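Long-range contact in glucokinase (Enterococcus faecalis, PDB 2QM1), which probably phosphorylates glucose at the expense of ATP, as a zinc- and magnesium-binding kinase of the ROK family: residues Val190-Ala200 / Val242-Leu250. Sequence-based numbering, arbitrary orientation.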
loop_
_atom_site.group_PDB
_atom_site.type_symbol
_atom_site.label_atom_id
_atom_site.label_comp_id
_atom_site.label_asym_id
_atom_site.label_seq_id
_atom_site.Cartn_x
_atom_site.Cartn_y
_atom_site.Cartn_z
ATOM N N VAL B 190 8.550 -15.005 -11.248
ATOM C CA VAL B 190 8.888 -14.568 -12.611
ATOM C C VAL B 190 10.052 -13.556 -12.637
ATOM O O VAL B 190 10.550 -13.172 -13.717
ATOM C CB VAL B 190 7.586 -14.099 -13.409
ATOM C CG1 VAL B 190 6.583 -15.278 -13.587
ATOM C CG2 VAL B 190 6.878 -13.050 -12.674
ATOM N N SER B 191 10.491 -13.131 -11.455
ATOM C CA SER B 191 11.445 -12.007 -11.328
ATOM C C SER B 191 12.624 -12.234 -10.348
ATOM O O SER B 191 13.524 -11.399 -10.250
ATOM C CB SER B 191 10.704 -10.675 -11.022
ATOM O OG SER B 191 10.185 -10.622 -9.678
ATOM N N SER B 192 12.656 -13.346 -9.626
ATOM C CA SER B 192 13.862 -13.605 -8.820
ATOM C C SER B 192 14.917 -14.122 -9.818
ATOM O O SER B 192 14.577 -14.398 -10.969
ATOM C CB SER B 192 13.617 -14.676 -7.796
ATOM O OG SER B 192 13.238 -15.879 -8.447
ATOM N N ALA B 193 16.152 -14.305 -9.365
ATOM C CA ALA B 193 17.239 -14.899 -10.198
ATOM C C ALA B 193 16.786 -16.158 -10.915
ATOM O O ALA B 193 16.995 -16.335 -12.115
ATOM C CB ALA B 193 18.442 -15.216 -9.339
ATOM N N THR B 194 16.125 -17.009 -10.135
ATOM C CA THR B 194 15.525 -18.238 -10.561
ATOM C C THR B 194 14.231 -18.068 -11.393
ATOM O O THR B 194 13.951 -18.862 -12.268
ATOM C CB THR B 194 15.253 -19.068 -9.256
ATOM O OG1 THR B 194 16.290 -20.044 -9.070
ATOM C CG2 THR B 194 13.884 -19.719 -9.236
ATOM N N GLY B 195 13.440 -17.049 -11.091
ATOM C CA GLY B 195 12.204 -16.784 -11.829
ATOM C C GLY B 195 12.441 -16.384 -13.271
ATOM O O GLY B 195 11.714 -16.783 -14.149
ATOM N N VAL B 196 13.469 -15.597 -13.516
ATOM C CA VAL B 196 13.810 -15.153 -14.870
ATOM C C VAL B 196 14.162 -16.336 -15.792
ATOM O O VAL B 196 13.711 -16.415 -16.934
ATOM C CB VAL B 196 14.960 -14.148 -14.853
ATOM C CG1 VAL B 196 15.476 -13.864 -16.318
ATOM C CG2 VAL B 196 14.568 -12.841 -14.150
ATOM N N VAL B 197 14.972 -17.251 -15.260
ATOM C CA VAL B 197 15.311 -18.517 -15.884
ATOM C C VAL B 197 14.037 -19.307 -16.117
ATOM O O VAL B 197 13.804 -19.824 -17.208
ATOM C CB VAL B 197 16.308 -19.307 -14.953
ATOM C CG1 VAL B 197 16.390 -20.876 -15.305
ATOM C CG2 VAL B 197 17.675 -18.646 -14.961
ATOM N N ARG B 198 13.185 -19.409 -15.109
ATOM C CA ARG B 198 11.955 -20.152 -15.315
ATOM C C ARG B 198 11.127 -19.518 -16.436
ATOM O O ARG B 198 10.589 -20.217 -17.265
ATOM C CB ARG B 198 11.164 -20.252 -14.016
ATOM C CG ARG B 198 10.049 -21.266 -14.012
ATOM C CD ARG B 198 9.739 -21.638 -12.548
ATOM N NE ARG B 198 9.875 -20.451 -11.725
ATOM C CZ ARG B 198 10.562 -20.344 -10.585
ATOM N NH1 ARG B 198 11.185 -21.378 -10.015
ATOM N NH2 ARG B 198 10.590 -19.163 -9.993
ATOM N N VAL B 199 11.061 -18.197 -16.499
ATOM C CA VAL B 199 10.282 -17.552 -17.561
ATOM C C VAL B 199 10.950 -17.883 -18.899
ATOM O O VAL B 199 10.290 -18.031 -19.922
ATOM C CB VAL B 199 10.238 -16.007 -17.379
ATOM C CG1 VAL B 199 9.915 -15.303 -18.688
ATOM C CG2 VAL B 199 9.231 -15.600 -16.257
ATOM N N ALA B 200 12.283 -17.934 -18.897
ATOM C CA ALA B 200 12.990 -18.191 -20.144
ATOM C C ALA B 200 12.815 -19.677 -20.566
ATOM O O ALA B 200 12.585 -19.960 -21.745
ATOM C CB ALA B 200 14.477 -17.769 -20.018
ATOM N N VAL B 242 12.389 -12.529 -23.277
ATOM C CA VAL B 242 12.391 -12.863 -21.822
ATOM C C VAL B 242 12.343 -11.631 -20.930
ATOM O O VAL B 242 11.461 -11.522 -20.090
ATOM C CB VAL B 242 13.599 -13.763 -21.404
ATOM C CG1 VAL B 242 13.514 -14.153 -19.917
ATOM C CG2 VAL B 242 13.679 -15.011 -22.290
ATOM N N VAL B 243 13.293 -10.711 -21.119
ATOM C CA VAL B 243 13.254 -9.372 -20.501
ATOM C C VAL B 243 11.876 -8.688 -20.624
ATOM O O VAL B 243 11.346 -8.227 -19.649
ATOM C CB VAL B 243 14.369 -8.450 -21.089
ATOM C CG1 VAL B 243 14.110 -7.013 -20.808
ATOM C CG2 VAL B 243 15.743 -8.837 -20.571
ATOM N N ASP B 244 11.328 -8.639 -21.825
ATOM C CA ASP B 244 9.980 -8.124 -22.121
ATOM C C ASP B 244 8.879 -8.740 -21.255
ATOM O O ASP B 244 8.046 -8.042 -20.673
ATOM C CB ASP B 244 9.677 -8.437 -23.573
ATOM C CG ASP B 244 9.163 -7.263 -24.323
ATOM O OD1 ASP B 244 8.259 -6.564 -23.805
ATOM O OD2 ASP B 244 9.671 -7.031 -25.455
ATOM N N ARG B 245 8.893 -10.062 -21.156
ATOM C CA ARG B 245 7.946 -10.737 -20.311
ATOM C C ARG B 245 8.184 -10.366 -18.846
ATOM O O ARG B 245 7.234 -10.114 -18.106
ATOM C CB ARG B 245 8.054 -12.253 -20.505
ATOM C CG ARG B 245 7.057 -13.046 -19.670
ATOM C CD ARG B 245 5.583 -12.600 -19.973
ATOM N NE ARG B 245 4.944 -13.624 -20.782
ATOM C CZ ARG B 245 4.783 -13.567 -22.083
ATOM N NH1 ARG B 245 4.232 -14.593 -22.709
ATOM N NH2 ARG B 245 5.160 -12.492 -22.751
ATOM N N VAL B 246 9.462 -10.343 -18.439
ATOM C CA VAL B 246 9.807 -10.110 -17.034
ATOM C C VAL B 246 9.371 -8.701 -16.594
ATOM O O VAL B 246 8.828 -8.520 -15.480
ATOM C CB VAL B 246 11.340 -10.385 -16.698
ATOM C CG1 VAL B 246 11.700 -9.766 -15.386
ATOM C CG2 VAL B 246 11.671 -11.918 -16.615
ATOM N N CYS B 247 9.605 -7.713 -17.454
ATOM C CA CYS B 247 9.364 -6.305 -17.090
ATOM C C CYS B 247 7.895 -5.941 -17.171
ATOM O O CYS B 247 7.461 -5.036 -16.459
ATOM C CB CYS B 247 10.225 -5.377 -17.952
ATOM S SG CYS B 247 12.026 -5.644 -17.555
ATOM N N PHE B 248 7.150 -6.668 -18.022
ATOM C CA PHE B 248 5.657 -6.663 -18.021
ATOM C C PHE B 248 5.146 -6.908 -16.587
ATOM O O PHE B 248 4.395 -6.108 -16.013
ATOM C CB PHE B 248 5.101 -7.696 -19.039
ATOM C CG PHE B 248 3.602 -7.882 -18.980
ATOM C CD1 PHE B 248 2.758 -7.083 -19.747
ATOM C CD2 PHE B 248 3.037 -8.837 -18.117
ATOM C CE1 PHE B 248 1.385 -7.235 -19.668
ATOM C CE2 PHE B 248 1.685 -8.988 -18.021
ATOM C CZ PHE B 248 0.844 -8.178 -18.816
ATOM N N TYR B 249 5.603 -7.994 -15.992
ATOM C CA TYR B 249 5.103 -8.397 -14.678
ATOM C C TYR B 249 5.595 -7.437 -13.604
ATOM O O TYR B 249 4.848 -7.105 -12.710
ATOM C CB TYR B 249 5.577 -9.812 -14.326
ATOM C CG TYR B 249 4.899 -10.931 -15.110
ATOM C CD1 TYR B 249 3.514 -11.056 -15.129
ATOM C CD2 TYR B 249 5.657 -11.871 -15.809
ATOM C CE1 TYR B 249 2.880 -12.096 -15.836
ATOM C CE2 TYR B 249 5.034 -12.932 -16.514
ATOM C CZ TYR B 249 3.653 -13.029 -16.511
ATOM O OH TYR B 249 3.038 -14.046 -17.203
ATOM N N LEU B 250 6.862 -7.025 -13.679
ATOM C CA LEU B 250 7.342 -6.001 -12.753
ATOM C C LEU B 250 6.597 -4.720 -12.976
ATOM O O LEU B 250 6.321 -4.042 -12.016
ATOM C CB LEU B 250 8.849 -5.741 -12.856
ATOM C CG LEU B 250 9.767 -6.863 -12.355
ATOM C CD1 LEU B 250 11.036 -6.827 -13.189
ATOM C CD2 LEU B 250 10.079 -6.648 -10.867
#
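Val190 meets Tyr249 obliquely to the ring, CG2 lying 3.6 Å from Tyr249 CD2, and the two side chains cross at about a right angle. The Val190 carbonyl O lies 3.4 Å from Val246 CG2. Ser191 lays its CB 4.1 Å from Leu250 CD2; its OG, equally near that methyl, is hydrogen-bonded to Leu187 O. Ser192 then N-caps the next helix, its OG accepting from Gly195 N at 2.9 Å. One turn on, Val196 splits its branches: CG2 reaches Val246 CG2 (3.9 Å), whereas CG1, anti to the backbone N (chi1 170°), touches Val242 CG1. Val199 pushes CG1 between Val242 and Arg245, against the aliphatic CG of the arginine at 3.8 Å. Ala200 closes the row where the CA atoms of the two segments come nearest, its CB 3.7 Å from Val242 CG2 and equally near CG1. The interface is thus a largely buried valine cluster, with helices 193-200 and 242-250 inclined at 124° and their axes 9.6 Å apart. The Val190 end lies near the zinc site, with the zinc ligand Cys186 four residues earlier in the chain. Helix 225-233 covers Val196 and Val243, helix 277-289 backs Val243 and Cys247, and strand 137-142 places Leu142 against both Ser191 and Leu250.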